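Bacterial regulatory proteins, tetR family (PDB 3AQT) represses transcription as a TetR-family regulator that probably binds DNA through a helix-turn-helix motif and takes resorcinol as its inducer. Local coordinates at residues B[49-53]-B[83-87]; B[106-110]-B[161-165]; B[127-132]-B[210-214]. All coordinates share one frame; numbering follows the deposited sequence.

Contact 1: B[49-53]-B[83-87]; sequences ARLIT and FYNYF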
# COMPACT_ATOMS: atom_id res chain seq x y z
N ALA B 49 -1.53 -17.75 -23.47
CA ALA B 49 -1.30 -18.79 -22.48
C ALA B 49 0.16 -19.23 -22.47
O ALA B 49 0.77 -19.37 -21.40
CB ALA B 49 -2.21 -19.97 -22.76
N ARG B 50 0.73 -19.43 -23.66
CA ARG B 50 2.12 -19.85 -23.78
C ARG B 50 3.09 -18.78 -23.34
O ARG B 50 4.15 -19.08 -22.77
CB ARG B 50 2.42 -20.26 -25.22
CG ARG B 50 1.70 -21.51 -25.64
CD ARG B 50 1.92 -21.82 -27.10
NE ARG B 50 1.09 -22.93 -27.53
CZ ARG B 50 1.07 -23.42 -28.77
NH1 ARG B 50 1.85 -22.88 -29.70
NH2 ARG B 50 0.28 -24.44 -29.07
N LEU B 51 2.74 -17.52 -23.59
CA LEU B 51 3.57 -16.40 -23.18
C LEU B 51 3.58 -16.32 -21.66
O LEU B 51 4.63 -16.13 -21.05
CB LEU B 51 3.05 -15.09 -23.78
CG LEU B 51 3.36 -14.92 -25.27
CD1 LEU B 51 2.68 -13.69 -25.82
CD2 LEU B 51 4.87 -14.82 -25.46
N ILE B 52 2.41 -16.50 -21.06
CA ILE B 52 2.29 -16.46 -19.61
C ILE B 52 3.18 -17.55 -19.00
O ILE B 52 3.93 -17.29 -18.06
CB ILE B 52 0.82 -16.67 -19.17
CG1 ILE B 52 -0.02 -15.46 -19.59
CG2 ILE B 52 0.74 -16.87 -17.67
CD1 ILE B 52 0.48 -14.09 -19.18
N THR B 53 3.09 -18.75 -19.56
CA THR B 53 3.89 -19.89 -19.08
C THR B 53 5.37 -19.60 -19.26
O THR B 53 6.19 -19.90 -18.38
CB THR B 53 3.52 -21.18 -19.86
OG1 THR B 53 2.14 -21.50 -19.64
CG2 THR B 53 4.39 -22.36 -19.41
N PHE B 83 5.17 -9.99 -30.19
CA PHE B 83 4.65 -9.99 -28.83
C PHE B 83 3.43 -9.10 -28.64
O PHE B 83 2.39 -9.54 -28.15
CB PHE B 83 5.72 -9.56 -27.84
CG PHE B 83 5.25 -9.52 -26.41
CD1 PHE B 83 5.20 -10.69 -25.65
CD2 PHE B 83 4.84 -8.33 -25.84
CE1 PHE B 83 4.75 -10.66 -24.33
CE2 PHE B 83 4.38 -8.29 -24.52
CZ PHE B 83 4.34 -9.45 -23.76
N TYR B 84 3.56 -7.83 -29.02
CA TYR B 84 2.49 -6.86 -28.87
C TYR B 84 1.25 -7.15 -29.69
O TYR B 84 0.39 -6.29 -29.88
CB TYR B 84 3.04 -5.46 -29.14
CG TYR B 84 4.10 -5.10 -28.13
CD1 TYR B 84 3.75 -4.82 -26.81
CD2 TYR B 84 5.45 -5.15 -28.46
CE1 TYR B 84 4.72 -4.60 -25.84
CE2 TYR B 84 6.43 -4.94 -27.49
CZ TYR B 84 6.06 -4.66 -26.18
OH TYR B 84 7.02 -4.47 -25.21
N ASN B 85 1.15 -8.39 -30.18
CA ASN B 85 -0.03 -8.81 -30.92
C ASN B 85 -0.92 -9.56 -29.95
O ASN B 85 -2.06 -9.90 -30.28
CB ASN B 85 0.37 -9.74 -32.06
CG ASN B 85 0.54 -9.02 -33.38
OD1 ASN B 85 0.98 -9.61 -34.36
ND2 ASN B 85 0.20 -7.73 -33.41
N TYR B 86 -0.40 -9.82 -28.76
CA TYR B 86 -1.13 -10.58 -27.74
C TYR B 86 -1.28 -9.84 -26.42
O TYR B 86 -2.18 -10.14 -25.63
CB TYR B 86 -0.43 -11.91 -27.53
CG TYR B 86 -0.14 -12.63 -28.82
CD1 TYR B 86 -1.15 -13.30 -29.52
CD2 TYR B 86 1.15 -12.62 -29.36
CE1 TYR B 86 -0.88 -13.95 -30.72
CE2 TYR B 86 1.43 -13.27 -30.56
CZ TYR B 86 0.41 -13.92 -31.24
OH TYR B 86 0.70 -14.57 -32.42
N PHE B 87 -0.39 -8.89 -26.17
CA PHE B 87 -0.42 -8.07 -24.96
C PHE B 87 -0.11 -6.63 -25.37
O PHE B 87 0.79 -6.39 -26.19
CB PHE B 87 0.61 -8.55 -23.94
CG PHE B 87 0.24 -9.84 -23.26
CD1 PHE B 87 -0.57 -9.83 -22.13
CD2 PHE B 87 0.69 -11.06 -23.75
CE1 PHE B 87 -0.94 -11.01 -21.50
CE2 PHE B 87 0.33 -12.25 -23.13
CZ PHE B 87 -0.49 -12.23 -22.01
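An apolar packing contact without a hydrogen bond across it, this one joins helix 41-62 to the end of the predicted helix-turn-helix motif in the TetR-type DNA-binding domain. Residues 49-53 are helical, whereas 83-87 lie between helix 69-75 and helix 90-111; the nearest CA atoms, those of Leu-51 and Phe-83, are 8.6 Å apart, so side chains alone bridge the gap. Leu-51 does most of the work. With its CG anti to the carbonyl carbon (chi1 -75°), it sends CD1 in among three aromatic residues: CD1 lies 3.9 Å from CD1 of Phe-83, 4.0 Å from CB of Tyr-86 and 3.9 Å from CE2 of Phe-87. The last of these is an edge approach, the methyl lying near the plane of the Phe-87 ring, while it meets the Phe-83 and Tyr-86 rings obliquely. Leu-51 CD2 adds a looser touch on Phe-83. Leu-51 and Phe-87 run past each other in opposite directions, with Leu-51 CB 4.0 Å from Phe-87 CE2. On the segment 83-87 itself, the carbonyl of Phe-83 accepts a bond from the amide of Tyr-86, a turn consistent with the three aromatic side chains meeting one leucine. Ile-72 of helix 69-75 also touches Leu-51, and Leu-93 of helix 90-111 packs on both Ile-52 and Phe-83, so the cluster belongs to a small three-helix core. Beside Leu-51, Ile-52 crosses Phe-87 at about a right angle, its CD1 reaching CZ of that ring at 3.5 Å.

Contact 2: B[106-110]-B[161-165]; sequences GIALD and RARRD. With RCO (resorcinol), chain D.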
# COMPACT_ATOMS: atom_id res chain seq x y z
N GLY B 106 -4.16 -19.06 -3.36
CA GLY B 106 -5.52 -18.85 -2.91
C GLY B 106 -6.31 -20.15 -2.87
O GLY B 106 -7.02 -20.42 -1.90
N ILE B 107 -6.18 -20.95 -3.92
CA ILE B 107 -6.88 -22.22 -4.02
C ILE B 107 -6.34 -23.18 -2.96
O ILE B 107 -7.11 -23.90 -2.31
CB ILE B 107 -6.71 -22.84 -5.42
CG1 ILE B 107 -7.44 -21.98 -6.45
CG2 ILE B 107 -7.27 -24.25 -5.45
CD1 ILE B 107 -7.04 -22.24 -7.90
N ALA B 108 -5.02 -23.19 -2.78
CA ALA B 108 -4.42 -24.06 -1.78
C ALA B 108 -4.91 -23.65 -0.38
O ALA B 108 -5.23 -24.50 0.44
CB ALA B 108 -2.88 -23.99 -1.85
N LEU B 109 -4.99 -22.35 -0.12
CA LEU B 109 -5.46 -21.88 1.18
C LEU B 109 -6.91 -22.29 1.41
O LEU B 109 -7.27 -22.66 2.53
CB LEU B 109 -5.34 -20.36 1.29
CG LEU B 109 -3.93 -19.79 1.40
CD1 LEU B 109 -4.00 -18.26 1.40
CD2 LEU B 109 -3.26 -20.32 2.65
N ASP B 110 -7.74 -22.22 0.37
CA ASP B 110 -9.13 -22.61 0.51
C ASP B 110 -9.26 -24.10 0.85
O ASP B 110 -10.21 -24.52 1.50
CB ASP B 110 -9.92 -22.29 -0.76
CG ASP B 110 -10.15 -20.80 -0.96
OD1 ASP B 110 -10.06 -20.05 0.03
OD2 ASP B 110 -10.43 -20.37 -2.10
N ARG B 161 -11.57 -13.77 -1.35
CA ARG B 161 -11.33 -14.82 -0.37
C ARG B 161 -11.15 -14.23 1.02
O ARG B 161 -11.67 -14.76 2.01
CB ARG B 161 -10.09 -15.65 -0.76
CG ARG B 161 -10.28 -16.48 -2.01
CD ARG B 161 -9.03 -17.28 -2.36
NE ARG B 161 -9.33 -18.31 -3.36
CZ ARG B 161 -9.33 -18.11 -4.67
NH1 ARG B 161 -9.04 -16.92 -5.19
NH2 ARG B 161 -9.66 -19.11 -5.48
N ALA B 162 -10.40 -13.14 1.10
CA ALA B 162 -10.15 -12.48 2.37
C ALA B 162 -11.45 -11.90 2.89
O ALA B 162 -11.77 -12.03 4.07
CB ALA B 162 -9.11 -11.38 2.20
N ARG B 163 -12.21 -11.26 2.01
CA ARG B 163 -13.46 -10.66 2.42
C ARG B 163 -14.37 -11.74 3.00
O ARG B 163 -15.02 -11.54 4.03
CB ARG B 163 -14.13 -9.98 1.21
CG ARG B 163 -15.26 -9.03 1.56
CD ARG B 163 -15.81 -8.36 0.31
NE ARG B 163 -16.72 -7.26 0.62
CZ ARG B 163 -17.95 -7.42 1.10
NH1 ARG B 163 -18.43 -8.64 1.31
NH2 ARG B 163 -18.70 -6.36 1.36
N ARG B 164 -14.40 -12.89 2.35
CA ARG B 164 -15.21 -14.02 2.79
C ARG B 164 -14.80 -14.41 4.21
O ARG B 164 -15.65 -14.53 5.09
CB ARG B 164 -14.98 -15.22 1.87
CG ARG B 164 -15.64 -16.51 2.34
CD ARG B 164 -14.99 -17.71 1.68
NE ARG B 164 -13.60 -17.85 2.08
CZ ARG B 164 -12.64 -18.35 1.31
NH1 ARG B 164 -12.92 -18.77 0.08
NH2 ARG B 164 -11.40 -18.45 1.77
N ASP B 165 -13.50 -14.62 4.40
CA ASP B 165 -13.00 -15.00 5.70
C ASP B 165 -13.35 -13.95 6.75
O ASP B 165 -13.72 -14.29 7.87
CB ASP B 165 -11.48 -15.23 5.64
CG ASP B 165 -11.11 -16.50 4.88
OD1 ASP B 165 -12.00 -17.36 4.67
OD2 ASP B 165 -9.93 -16.67 4.51
C1 RCO D . -6.69 -15.25 1.45
C2 RCO D . -7.57 -15.42 2.57
C3 RCO D . -7.46 -14.55 3.69
C4 RCO D . -6.49 -13.54 3.69
C5 RCO D . -5.63 -13.37 2.59
C6 RCO D . -5.73 -14.23 1.46
O1 RCO D . -6.81 -16.10 0.35
O3 RCO D . -8.29 -14.69 4.80
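Asp-110 of segment 106-110 (helix 90-111) takes Arg-161 and Arg-164 of 161-165 (helix 159-171), one on each carboxylate oxygen. The short segments run 25° from parallel with their axes 12.0 Å apart, so long side chains span the gap. Arg-161 does so with its chain extended from CG to NE, and its NE donates to Asp-110 OD2 at 2.7 Å. That oxygen lies close to the guanidinium plane, although the N-H arrives from above the plane of the carboxylate. The same guanidinium has a face laid over the backbone of Gly-106 and Ile-107, which probably restrains its rotation, while NH1 makes a weak bond to Ile-157 O.

Arg-164 bends at chi3 (65°), which swings its guanidinium back over CA of Arg-161 and presents NH2 to the syn side of Asp-110 OD1, tilted about 32° out of the carboxylate plane, at 2.7 Å; NH1 adds a weak bond to the same atom. Along the neighbouring edge NE, together with the shared NH2, grips Asp-165 OD1 side-on, NE at 3.1 Å, both from the same face of that carboxylate. Arg-164 thus lies between two acids, its positive charge probably easing their mutual repulsion.

Asp-165 OD2 accepts a hydrogen bond from resorcinol O3 at 2.6 Å, so Arg-164 is a second-shell residue and probably steadies this acceptor through OD1. Ala-162 places CA 3.6 Å from C3 of the ring, and Leu-109 CD1 and Arg-161 CB approach O1. The salt-bridge network of Asp-110, Arg-161, Arg-164 and Asp-165 borders, with Leu-109 and Ala-162, the inducer pocket of a TetR-family ligand-binding domain.

Contact 3: B[127-132]-B[210-214]; sequences LRHLVR and DQIFA. With RCO (resorcinol), chain D.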
# COMPACT_ATOMS: atom_id res chain seq x y z
N LEU B 127 -2.76 -15.16 6.01
CA LEU B 127 -1.80 -14.07 5.92
C LEU B 127 -0.37 -14.55 6.17
O LEU B 127 0.55 -14.13 5.47
CB LEU B 127 -2.18 -12.95 6.89
CG LEU B 127 -3.52 -12.29 6.54
CD1 LEU B 127 -3.88 -11.24 7.58
CD2 LEU B 127 -3.42 -11.66 5.15
N ARG B 128 -0.20 -15.43 7.15
CA ARG B 128 1.14 -15.92 7.45
C ARG B 128 1.71 -16.68 6.26
O ARG B 128 2.91 -16.61 5.99
CB ARG B 128 1.12 -16.81 8.70
CG ARG B 128 0.80 -16.04 9.97
CD ARG B 128 0.65 -16.97 11.14
NE ARG B 128 1.87 -17.73 11.37
CZ ARG B 128 1.96 -18.79 12.17
NH1 ARG B 128 0.89 -19.22 12.83
NH2 ARG B 128 3.12 -19.40 12.33
N HIS B 129 0.86 -17.40 5.53
CA HIS B 129 1.33 -18.13 4.35
C HIS B 129 1.79 -17.16 3.26
O HIS B 129 2.79 -17.41 2.59
CB HIS B 129 0.23 -19.04 3.79
CG HIS B 129 0.15 -20.37 4.47
ND1 HIS B 129 1.21 -21.24 4.54
CD2 HIS B 129 -0.87 -20.97 5.13
CE1 HIS B 129 0.86 -22.32 5.21
NE2 HIS B 129 -0.40 -22.18 5.58
N LEU B 130 1.05 -16.06 3.08
CA LEU B 130 1.41 -15.08 2.06
C LEU B 130 2.77 -14.48 2.39
O LEU B 130 3.64 -14.39 1.53
CB LEU B 130 0.34 -13.98 1.94
CG LEU B 130 -1.03 -14.44 1.39
CD1 LEU B 130 -2.00 -13.29 1.30
CD2 LEU B 130 -0.83 -15.06 0.02
N VAL B 131 2.97 -14.10 3.65
CA VAL B 131 4.25 -13.52 4.04
C VAL B 131 5.40 -14.50 3.82
O VAL B 131 6.42 -14.13 3.22
CB VAL B 131 4.24 -13.07 5.51
CG1 VAL B 131 5.64 -12.68 5.95
CG2 VAL B 131 3.31 -11.88 5.68
N ARG B 132 5.25 -15.74 4.28
CA ARG B 132 6.31 -16.74 4.11
C ARG B 132 6.60 -17.00 2.63
O ARG B 132 7.75 -17.17 2.24
CB ARG B 132 5.94 -18.05 4.81
CG ARG B 132 5.46 -17.82 6.23
CD ARG B 132 6.10 -18.72 7.27
NE ARG B 132 5.45 -20.03 7.38
CZ ARG B 132 5.44 -20.75 8.50
NH1 ARG B 132 6.04 -20.29 9.60
NH2 ARG B 132 4.84 -21.93 8.53
N ASP B 210 5.94 -13.16 9.95
CA ASP B 210 4.59 -13.50 9.55
C ASP B 210 3.63 -13.45 10.75
O ASP B 210 2.51 -12.94 10.64
CB ASP B 210 4.57 -14.89 8.91
CG ASP B 210 4.98 -15.99 9.87
OD1 ASP B 210 5.95 -15.80 10.62
OD2 ASP B 210 4.33 -17.06 9.87
N GLN B 211 4.09 -13.95 11.89
CA GLN B 211 3.26 -13.95 13.09
C GLN B 211 2.93 -12.54 13.54
O GLN B 211 1.78 -12.21 13.79
CB GLN B 211 3.97 -14.69 14.22
CG GLN B 211 4.03 -16.20 14.04
CD GLN B 211 4.67 -16.90 15.23
OE1 GLN B 211 4.57 -16.43 16.36
NE2 GLN B 211 5.31 -18.03 14.99
N ILE B 212 3.97 -11.71 13.63
CA ILE B 212 3.80 -10.33 14.06
C ILE B 212 2.86 -9.59 13.13
O ILE B 212 2.02 -8.81 13.58
CB ILE B 212 5.16 -9.62 14.12
CG1 ILE B 212 6.06 -10.33 15.12
CG2 ILE B 212 4.96 -8.17 14.53
CD1 ILE B 212 7.54 -9.97 15.02
N PHE B 213 3.00 -9.81 11.83
CA PHE B 213 2.12 -9.14 10.89
C PHE B 213 0.68 -9.62 11.05
O PHE B 213 -0.25 -8.81 11.08
CB PHE B 213 2.57 -9.38 9.44
CG PHE B 213 1.59 -8.83 8.43
CD1 PHE B 213 1.40 -7.46 8.31
CD2 PHE B 213 0.80 -9.68 7.67
CE1 PHE B 213 0.43 -6.95 7.45
CE2 PHE B 213 -0.17 -9.18 6.81
CZ PHE B 213 -0.36 -7.81 6.70
N ALA B 214 0.49 -10.93 11.14
CA ALA B 214 -0.86 -11.48 11.29
C ALA B 214 -1.53 -10.95 12.55
O ALA B 214 -2.73 -10.65 12.54
CB ALA B 214 -0.80 -13.00 11.31
C1 RCO D . -6.69 -15.25 1.45
C2 RCO D . -7.57 -15.42 2.57
C3 RCO D . -7.46 -14.55 3.69
C4 RCO D . -6.49 -13.54 3.69
C5 RCO D . -5.63 -13.37 2.59
C6 RCO D . -5.73 -14.23 1.46
O1 RCO D . -6.81 -16.10 0.35
O3 RCO D . -8.29 -14.69 4.80
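Helix segments 127-132 and 210-214 cross at 136°, about midway between perpendicular and antiparallel, with their axes 8.7 Å apart at closest approach. The backbones come nearest at Arg-128 and Asp-210, whose CA atoms are 4.7 Å apart, and a second close pair is Leu-127 with Ala-214. At that near point Asp-210 turns its carboxylate toward helix 119-134: CG sits between the backbone N and the carbonyl carbon (chi1 64°), which sets OD2 beside the two arginines. Arg-128 NE donates to Asp-210 OD2 at 3.0 Å along an almost straight line, 174° at the hydrogen. The oxygen lies in the guanidinium plane, yet the N-H arrives from above the carboxylate plane. The guanidinium of Arg-132 gives a long charge contact, since OD2 stands well out of its plane and no N-H is aimed at it, while Arg-132 CD packs against OD2.

Both helices belong to the all-helical C-terminal domain of the TetR fold, and the charged cluster occupies one flank of their crossing. Arg-128 is held from further directions: Gln-211 CG lies over one face of its guanidinium, 3.4 Å above the plane and toward the rim, and NH1 bonds to Arg-234 O. Nearer its backbone, Arg-128 CG rests 3.7 Å from CB of Ala-214.

The other flank is apolar. Val-131 divides its branches, CG1 lying 3.8 Å from Asp-210 CA and CG2 3.9 Å from CD2 of Phe-213, whose ring the methyl meets obliquely. Leu-127 CB approaches that ring more loosely. Phe-213 also packs on Leu-191 of helix 180-199 and on Cys-186 of the second subunit. From helix 119-134, Leu-127 CD2 comes within 3.8 Å of resorcinol C5, and Leu-130 CD1 closes on the same ring.

Contacts 2 and 3 meet around the resorcinol, whereas contact 1 lies apart in the DNA-binding domain. The centres of contacts 2 and 3 are about 14 Å apart, and they touch where Leu-109 CD2 packs 3.5 Å from His-129 CD2. Their segments alternate along the chain: contact 2 gives the pocket the acceptor Asp-165 with Leu-109 and Ala-162, contact 3 Leu-127 and Leu-130. The centre of contact 1 is about 28 Å from that of contact 2 and about 33 Å from that of contact 3, the nearest atoms about 14 Å and about 18 Å away. Helix 90-111 spans this gap, with Leu-93 packing at contact 1 and 106-110 reaching the pocket, a plausible route from inducer to DNA-binding domain.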